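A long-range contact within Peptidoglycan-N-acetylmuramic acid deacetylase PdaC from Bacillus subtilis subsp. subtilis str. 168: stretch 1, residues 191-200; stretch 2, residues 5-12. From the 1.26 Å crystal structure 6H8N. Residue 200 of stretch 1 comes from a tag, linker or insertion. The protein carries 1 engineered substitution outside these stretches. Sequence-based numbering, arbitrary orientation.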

# COMPACT_ATOMS: atom_id res chain seq x y z
N GLU A 191 6.43 -7.19 10.48
CA GLU A 191 7.60 -7.77 11.14
C GLU A 191 8.01 -6.94 12.35
O GLU A 191 8.37 -7.49 13.40
CB GLU A 191 8.75 -7.89 10.14
CG GLU A 191 10.07 -8.35 10.74
CD GLU A 191 10.01 -9.71 11.42
OE1 GLU A 191 9.11 -10.52 11.13
OE2 GLU A 191 10.89 -9.94 12.28
N VAL A 192 7.97 -5.61 12.23
CA VAL A 192 8.28 -4.76 13.37
C VAL A 192 7.34 -5.06 14.52
O VAL A 192 7.77 -5.16 15.69
CB VAL A 192 8.25 -3.28 12.94
CG1 VAL A 192 8.23 -2.38 14.18
CG2 VAL A 192 9.46 -3.00 12.10
N LYS A 193 6.05 -5.15 14.25
CA LYS A 193 5.10 -5.42 15.32
C LYS A 193 5.42 -6.75 15.99
O LYS A 193 5.35 -6.85 17.23
CB LYS A 193 3.67 -5.37 14.79
CG LYS A 193 3.25 -3.94 14.39
CD LYS A 193 1.77 -3.82 14.03
CE LYS A 193 1.36 -2.41 13.54
NZ LYS A 193 -0.02 -2.43 12.93
N LYS A 194 5.80 -7.77 15.22
CA LYS A 194 6.17 -9.06 15.81
C LYS A 194 7.42 -8.92 16.67
O LYS A 194 7.51 -9.50 17.76
CB LYS A 194 6.40 -10.09 14.71
CG LYS A 194 5.11 -10.56 14.06
CD LYS A 194 5.38 -11.61 12.98
CE LYS A 194 4.27 -11.67 11.94
NZ LYS A 194 4.64 -12.56 10.80
N GLN A 195 8.41 -8.18 16.20
CA GLN A 195 9.62 -7.98 16.99
C GLN A 195 9.31 -7.28 18.31
O GLN A 195 9.89 -7.61 19.35
CB GLN A 195 10.63 -7.17 16.21
CG GLN A 195 11.23 -7.85 15.00
CD GLN A 195 12.11 -6.89 14.23
OE1 GLN A 195 11.62 -5.90 13.67
NE2 GLN A 195 13.41 -7.14 14.22
N ARG A 196 8.41 -6.30 18.28
CA ARG A 196 8.04 -5.60 19.51
C ARG A 196 7.29 -6.53 20.46
O ARG A 196 7.55 -6.55 21.66
CB ARG A 196 7.20 -4.38 19.16
CG ARG A 196 7.95 -3.28 18.44
CD ARG A 196 7.01 -2.23 17.94
NE ARG A 196 7.72 -1.11 17.35
CZ ARG A 196 7.12 -0.03 16.86
NH1 ARG A 196 5.79 0.05 16.89
NH2 ARG A 196 7.84 0.94 16.36
N GLU A 197 6.35 -7.31 19.92
CA GLU A 197 5.60 -8.25 20.75
C GLU A 197 6.51 -9.28 21.37
O GLU A 197 6.26 -9.73 22.50
CB GLU A 197 4.52 -8.91 19.89
CG GLU A 197 3.40 -7.95 19.53
CD GLU A 197 2.69 -8.24 18.22
OE1 GLU A 197 3.03 -9.22 17.51
OE2 GLU A 197 1.76 -7.47 17.90
N ALA A 198 7.57 -9.67 20.66
CA ALA A 198 8.48 -10.70 21.13
C ALA A 198 9.25 -10.30 22.38
O ALA A 198 9.83 -11.17 23.04
CB ALA A 198 9.43 -11.08 20.00
N LYS A 199 9.27 -9.02 22.74
CA LYS A 199 9.84 -8.65 24.03
C LYS A 199 9.17 -9.39 25.18
O LYS A 199 9.80 -9.64 26.21
CB LYS A 199 9.73 -7.14 24.24
CG LYS A 199 10.52 -6.29 23.24
CD LYS A 199 10.41 -4.81 23.57
CE LYS A 199 10.11 -4.01 22.31
NZ LYS A 199 10.29 -2.54 22.52
N GLU A 200 7.90 -9.76 25.04
CA GLU A 200 7.22 -10.50 26.10
C GLU A 200 7.84 -11.87 26.32
O GLU A 200 7.71 -12.43 27.42
CB GLU A 200 5.73 -10.63 25.77
CG GLU A 200 4.96 -9.35 26.05
CD GLU A 200 4.92 -8.98 27.51
OE1 GLU A 200 4.91 -9.88 28.36
OE2 GLU A 200 4.93 -7.75 27.82
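Stretch 2 (5-12) VDPNQKVI

Stretch 2 is a mostly irregular segment laid against one side of the helix that enters stretch 1 from earlier in the chain. From V5 the chain passes through an extended D6 into a type I beta turn from D6 to Q9. It then leaves through K10 into a strand that begins at V11. From V5 to N8 the chain runs along the helix in the helix's own direction; after the turn, from Q9 to I12, it runs back. The turn is closed by a backbone hydrogen bond from Q9 N to D6 O (3.2 Å). The CA-to-CB bond of D6 points away from stretch 1, and its carboxylate braces the turn, with N8 N donating to D6 OD1 at 2.9 Å.

P7 covers the most surface and lies closest to the helix backbone, its CA 5.1 Å from V192 CA. Its ring packs on V192, with P7 CB 4.0 Å from V192 CG1. Q195 also touches the ring, with Q195 OE1 3.6 Å from P7 CB.

R196 holds the turn by its backbone. Its CA-to-CB bond points sideways, but the long side chain is nearly fully extended and brings the guanidinium to the carbonyls. R196 NE donates to P7 O at 2.8 Å, and R196 NH2 reaches the same P7 O at 3.2 Å. A weak hydrogen bond runs from R196 NH2 to Q9 O at 3.0 Å. Both carbonyl oxygens lie at the edge of the guanidinium, where its N-H groups point.

V192 is buried and forms the apolar part of the contact. Its CG2 meets V5 CG1 at 3.6 Å, and its CG1 lies 4.1 Å from V11 CG2. One valine thus touches residues before and after the turn.

Polar contacts are also made by Q195 and K199. Two waters each donate to V5 O; one also donates to Q195 OE1, and the other accepts from Q195 NE2. From the 3-10 segment at 199-200, K199 NZ makes a weak hydrogen bond to N8 OD1 at 3.4 Å.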

# COMPACT_ATOMS: atom_id res chain seq x y z
N VAL A 5 15.41 -2.11 9.23
CA VAL A 5 14.37 -1.39 9.96
C VAL A 5 14.49 -1.63 11.46
O VAL A 5 14.48 -2.79 11.90
CB VAL A 5 12.97 -1.80 9.48
CG1 VAL A 5 11.90 -1.07 10.27
CG2 VAL A 5 12.80 -1.53 7.98
N ASP A 6 14.58 -0.56 12.23
CA ASP A 6 14.80 -0.63 13.67
C ASP A 6 13.45 -0.64 14.38
O ASP A 6 12.76 0.39 14.38
CB ASP A 6 15.62 0.57 14.12
CG ASP A 6 15.94 0.56 15.60
OD1 ASP A 6 15.42 -0.31 16.33
OD2 ASP A 6 16.74 1.42 16.03
N PRO A 7 13.05 -1.73 15.04
CA PRO A 7 11.74 -1.75 15.70
C PRO A 7 11.62 -0.82 16.89
O PRO A 7 10.50 -0.57 17.34
CB PRO A 7 11.57 -3.21 16.13
CG PRO A 7 12.97 -3.68 16.33
CD PRO A 7 13.77 -3.00 15.24
N ASN A 8 12.73 -0.31 17.44
CA ASN A 8 12.66 0.58 18.58
C ASN A 8 12.49 2.04 18.18
O ASN A 8 12.41 2.92 19.05
CB ASN A 8 13.90 0.39 19.46
CG ASN A 8 13.90 -0.96 20.16
OD1 ASN A 8 12.87 -1.41 20.64
ND2 ASN A 8 15.05 -1.62 20.17
N GLN A 9 12.43 2.32 16.88
CA GLN A 9 12.17 3.66 16.39
C GLN A 9 10.81 3.67 15.70
O GLN A 9 10.21 2.62 15.44
CB GLN A 9 13.27 4.11 15.44
N LYS A 10 10.32 4.87 15.40
CA LYS A 10 9.00 5.00 14.82
C LYS A 10 8.95 4.39 13.43
O LYS A 10 9.88 4.51 12.64
CB LYS A 10 8.61 6.48 14.70
CG LYS A 10 8.30 7.13 16.04
CD LYS A 10 7.64 8.49 15.89
CE LYS A 10 8.49 9.45 15.09
NZ LYS A 10 9.79 9.73 15.75
N VAL A 11 7.81 3.78 13.11
CA VAL A 11 7.56 3.23 11.79
C VAL A 11 6.18 3.67 11.34
O VAL A 11 5.28 3.91 12.14
CB VAL A 11 7.66 1.69 11.76
CG1 VAL A 11 9.07 1.23 12.13
CG2 VAL A 11 6.62 1.06 12.68
N ILE A 12 6.01 3.78 10.02
CA ILE A 12 4.71 4.06 9.44
C ILE A 12 4.69 3.43 8.05
O ILE A 12 5.72 3.35 7.38
CB ILE A 12 4.46 5.58 9.42
CG1 ILE A 12 2.99 5.91 9.17
CG2 ILE A 12 5.37 6.29 8.42
CD1 ILE A 12 2.61 7.32 9.65
O HOH W 1 12.48 -4.91 11.41
O HOH W 2 15.51 -5.28 12.85